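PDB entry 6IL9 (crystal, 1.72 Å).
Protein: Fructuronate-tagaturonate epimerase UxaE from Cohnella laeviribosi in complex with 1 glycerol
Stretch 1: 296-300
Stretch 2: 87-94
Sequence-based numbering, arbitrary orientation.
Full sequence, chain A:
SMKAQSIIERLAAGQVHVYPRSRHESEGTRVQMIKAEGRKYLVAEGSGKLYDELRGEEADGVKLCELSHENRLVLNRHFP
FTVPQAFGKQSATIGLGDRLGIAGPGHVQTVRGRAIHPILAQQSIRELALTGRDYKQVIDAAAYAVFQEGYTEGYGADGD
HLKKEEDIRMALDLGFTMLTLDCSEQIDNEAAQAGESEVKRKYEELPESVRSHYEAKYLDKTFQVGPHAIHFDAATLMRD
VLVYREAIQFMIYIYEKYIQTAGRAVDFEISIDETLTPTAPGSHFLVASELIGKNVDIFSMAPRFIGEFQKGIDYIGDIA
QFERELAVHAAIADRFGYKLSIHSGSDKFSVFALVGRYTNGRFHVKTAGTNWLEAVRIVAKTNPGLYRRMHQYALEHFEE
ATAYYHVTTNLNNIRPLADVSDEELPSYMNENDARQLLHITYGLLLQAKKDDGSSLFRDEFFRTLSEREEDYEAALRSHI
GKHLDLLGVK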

ATOM      1  N   VAL A 296      15.130  -3.660  18.791  1.00 18.04           N
ATOM      2  CA  VAL A 296      14.414  -3.786  17.523  1.00 17.99           C
ATOM      3  C   VAL A 296      14.412  -2.431  16.823  1.00 17.18           C
ATOM      4  O   VAL A 296      14.145  -1.399  17.448  1.00 18.44           O
ATOM      5  CB  VAL A 296      12.983  -4.295  17.756  1.00 19.04           C
ATOM      6  CG1 VAL A 296      12.185  -4.241  16.453  1.00 19.22           C
ATOM      7  CG2 VAL A 296      13.010  -5.727  18.326  1.00 18.55           C
ATOM      8  N   ASP A 297      14.707  -2.436  15.516  1.00 16.82           N
ATOM      9  CA  ASP A 297      14.795  -1.221  14.704  1.00 19.99           C
ATOM     10  C   ASP A 297      13.473  -1.056  13.960  1.00 17.80           C
ATOM     11  O   ASP A 297      13.196  -1.786  13.010  1.00 19.85           O
ATOM     12  CB  ASP A 297      15.966  -1.318  13.726  1.00 18.58           C
ATOM     13  CG  ASP A 297      16.164  -0.059  12.900  1.00 22.78           C
ATOM     14  OD1 ASP A 297      15.600   1.000  13.240  1.00 22.96           O
ATOM     15  OD2 ASP A 297      16.914  -0.132  11.899  1.00 26.39           O
ATOM     16  N   ILE A 298      12.657  -0.109  14.406  1.00 16.44           N
ATOM     17  CA  ILE A 298      11.293   0.055  13.906  1.00 17.05           C
ATOM     18  C   ILE A 298      11.252   1.243  12.956  1.00 16.60           C
ATOM     19  O   ILE A 298      11.708   2.334  13.308  1.00 17.07           O
ATOM     20  CB  ILE A 298      10.313   0.263  15.074  1.00 19.11           C
ATOM     21  CG1 ILE A 298      10.476  -0.868  16.105  1.00 21.20           C
ATOM     22  CG2 ILE A 298       8.884   0.392  14.565  1.00 21.59           C
ATOM     23  CD1 ILE A 298       9.687  -0.647  17.397  1.00 23.75           C
ATOM     24  N   PHE A 299      10.678   1.042  11.759  1.00 15.03           N
ATOM     25  CA  PHE A 299      10.401   2.146  10.843  1.00 16.46           C
ATOM     26  C   PHE A 299       9.089   2.820  11.211  1.00 15.78           C
ATOM     27  O   PHE A 299       9.017   4.052  11.324  1.00 13.47           O
ATOM     28  CB  PHE A 299      10.377   1.616   9.397  1.00 17.10           C
ATOM     29  CG  PHE A 299       9.756   2.548   8.372  1.00 16.13           C
ATOM     30  CD1 PHE A 299      10.518   3.526   7.741  1.00 20.69           C
ATOM     31  CD2 PHE A 299       8.428   2.380   7.981  1.00 18.92           C
ATOM     32  CE1 PHE A 299       9.947   4.347   6.756  1.00 16.66           C
ATOM     33  CE2 PHE A 299       7.855   3.202   7.024  1.00 19.63           C
ATOM     34  CZ  PHE A 299       8.614   4.183   6.407  1.00 18.12           C
ATOM     35  N   SER A 300       8.052   2.019  11.457  1.00 13.77           N
ATOM     36  CA  SER A 300       6.739   2.579  11.733  1.00 15.78           C
ATOM     37  C   SER A 300       5.917   1.592  12.544  1.00 16.72           C
ATOM     38  O   SER A 300       6.203   0.390  12.581  1.00 15.13           O
ATOM     39  CB  SER A 300       6.013   2.945  10.430  1.00 15.34           C
ATOM     40  OG  SER A 300       5.760   1.768   9.687  1.00 19.19           O
TER
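Stretch 2 (87-94) FGKQSATI

A single lysine ammonium group fastens these two segments, which lie more than two hundred residues apart in the chain. Lys-89 NZ donates one hydrogen bond to Asp-297 OD1 at 2.6 Å, as part of a salt bridge, and another to the backbone oxygen of the next residue, Ile-298 O, at 2.7 Å. No other hydrogen bond joins the stretches. Lysine suits this position because its long aliphatic chain can span the gap while its charged end satisfies a carboxylate and a carbonyl together. The CA-to-CB bond of Lys-89 points sideways, and the chain then reaches across, with chi1 near +60° (p), chi2 and chi4 t, and chi3 at 91°, between the usual wells. Asp-297 is likewise directed sideways at CB, and its t rotamer brings the carboxylate nearer to the lysine.

Stretch 2 begins as an irregular loop and becomes strand at Thr-93 and Ile-94. End to end, the two stretches run in roughly the same sense. The backbones come nearest at Phe-299 and Lys-89, whose CA atoms are 5.3 Å apart, yet no backbone-to-backbone hydrogen bond forms there, so the segments do not pair as strands of a sheet. Instead Gly-88, Lys-89 and, past three residues that make no contact, Thr-93 meet Phe-299.

That phenylalanine is buried and has the largest area covered by the opposing stretch. Its CA-to-CB bond also points sideways, but the end of the side chain comes nearer to stretch 2. Gly-88 O lies at the ring edge, near its plane, 3.0 Å from Phe-299 CE1; the weakly positive rim of an aromatic ring is a reasonable neighbour for a carbonyl oxygen. Farther along the edge, Thr-93 OG1 approaches Phe-299 CZ at 3.7 Å. Thr-93 points its CB toward stretch 1, and because its hydroxyl is hydrogen-bonded elsewhere in the structure, it can rest beside a hydrocarbon ring without leaving a polar group unsatisfied. Lys-89 CB lies 3.8 Å from the backbone oxygen Phe-299 O, and its approach to the ring is looser, 4.5 Å from CB to Phe-299 CD1.

Gly-88 fits the turn before the lysine: its phi of 73° is positive, a conformation that by itself favours glycine. The CA-to-CB bond of buried Ile-298 points away from stretch 2, so its part in the contact is its backbone oxygen. The summed buried surface is only 261 Å², a small contact in which the lysine's polar grip is complemented by the packing around one aromatic ring.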

ATOM      1  N   PHE A  87      14.065   4.002   3.117  1.00 17.31           N
ATOM      2  CA  PHE A  87      14.108   5.440   3.364  1.00 17.44           C
ATOM      3  C   PHE A  87      14.464   5.825   4.792  1.00 21.17           C
ATOM      4  O   PHE A  87      14.788   6.996   5.030  1.00 23.10           O
ATOM      5  CB  PHE A  87      12.761   6.084   3.001  1.00 18.88           C
ATOM      6  CG  PHE A  87      12.524   6.127   1.528  1.00 19.04           C
ATOM      7  CD1 PHE A  87      13.279   6.968   0.729  1.00 20.64           C
ATOM      8  CD2 PHE A  87      11.601   5.279   0.936  1.00 20.07           C
ATOM      9  CE1 PHE A  87      13.094   6.990  -0.652  1.00 20.35           C
ATOM     10  CE2 PHE A  87      11.416   5.288  -0.436  1.00 20.43           C
ATOM     11  CZ  PHE A  87      12.151   6.144  -1.224  1.00 20.06           C
ATOM     12  N   GLY A  88      14.415   4.905   5.738  1.00 22.12           N
ATOM     13  CA  GLY A  88      14.594   5.289   7.130  1.00 23.31           C
ATOM     14  C   GLY A  88      13.365   6.028   7.640  1.00 26.97           C
ATOM     15  O   GLY A  88      12.364   6.183   6.948  1.00 26.70           O
ATOM     16  N   LYS A  89      13.454   6.509   8.881  1.00 22.17           N
ATOM     17  CA  LYS A  89      12.250   6.912   9.601  1.00 20.94           C
ATOM     18  C   LYS A  89      12.115   8.422   9.806  1.00 21.56           C
ATOM     19  O   LYS A  89      11.225   8.848  10.555  1.00 21.86           O
ATOM     20  CB  LYS A  89      12.183   6.176  10.947  1.00 22.56           C
ATOM     21  CG  LYS A  89      13.395   6.373  11.840  1.00 24.98           C
ATOM     22  CD  LYS A  89      13.423   5.357  12.986  1.00 18.97           C
ATOM     23  CE  LYS A  89      14.198   4.124  12.591  1.00 21.06           C
ATOM     24  NZ  LYS A  89      14.275   3.147  13.713  1.00 20.89           N
ATOM     25  N   GLN A  90      12.926   9.249   9.142  1.00 21.01           N
ATOM     26  CA  GLN A  90      12.914  10.694   9.372  1.00 22.52           C
ATOM     27  C   GLN A  90      12.399  11.500   8.184  1.00 25.04           C
ATOM     28  O   GLN A  90      12.922  12.571   7.869  1.00 27.39           O
ATOM     29  CB  GLN A  90      14.305  11.188   9.749  1.00 23.38           C
ATOM     30  CG  GLN A  90      14.557  11.121  11.217  1.00 24.88           C
ATOM     31  CD  GLN A  90      13.503  11.851  12.012  1.00 24.25           C
ATOM     32  OE1 GLN A  90      13.141  13.005  11.721  1.00 27.18           O
ATOM     33  NE2 GLN A  90      12.983  11.173  13.017  1.00 22.26           N
ATOM     34  N   SER A  91      11.353  11.019   7.526  1.00 21.68           N
ATOM     35  CA  SER A  91      10.792  11.720   6.380  1.00 20.03           C
ATOM     36  C   SER A  91       9.349  11.268   6.222  1.00 17.49           C
ATOM     37  O   SER A  91       8.861  10.413   6.967  1.00 19.18           O
ATOM     38  CB  SER A  91      11.598  11.446   5.107  1.00 24.97           C
ATOM     39  OG  SER A  91      11.633  10.051   4.844  1.00 22.19           O
ATOM     40  N   ALA A  92       8.666  11.857   5.248  1.00 17.41           N
ATOM     41  CA  ALA A  92       7.301  11.461   4.923  1.00 17.50           C
ATOM     42  C   ALA A  92       7.302  10.408   3.818  1.00 14.92           C
ATOM     43  O   ALA A  92       8.084  10.491   2.870  1.00 16.55           O
ATOM     44  CB  ALA A  92       6.490  12.675   4.477  1.00 20.85           C
ATOM     45  N   THR A  93       6.428   9.407   3.952  1.00 16.57           N
ATOM     46  CA  THR A  93       6.266   8.381   2.928  1.00 15.41           C
ATOM     47  C   THR A  93       4.780   8.148   2.685  1.00 13.98           C
ATOM     48  O   THR A  93       3.949   8.291   3.589  1.00 15.00           O
ATOM     49  CB  THR A  93       6.958   7.035   3.320  1.00 13.65           C
ATOM     50  OG1 THR A  93       6.569   6.650   4.649  1.00 14.63           O
ATOM     51  CG2 THR A  93       8.505   7.148   3.265  1.00 15.38           C
ATOM     52  N   ILE A  94       4.436   7.807   1.447  1.00 14.06           N
ATOM     53  CA  ILE A  94       3.061   7.430   1.138  1.00 13.51           C
ATOM     54  C   ILE A  94       3.090   6.093   0.418  1.00 15.08           C
ATOM     55  O   ILE A  94       3.888   5.899  -0.509  1.00 15.90           O
ATOM     56  CB  ILE A  94       2.324   8.501   0.310  1.00 17.58           C
ATOM     57  CG1 ILE A  94       0.905   8.008   0.020  1.00 17.48           C
ATOM     58  CG2 ILE A  94       3.090   8.856  -0.975  1.00 15.98           C
ATOM     59  CD1 ILE A  94      -0.088   9.101  -0.346  1.00 20.82           C
TER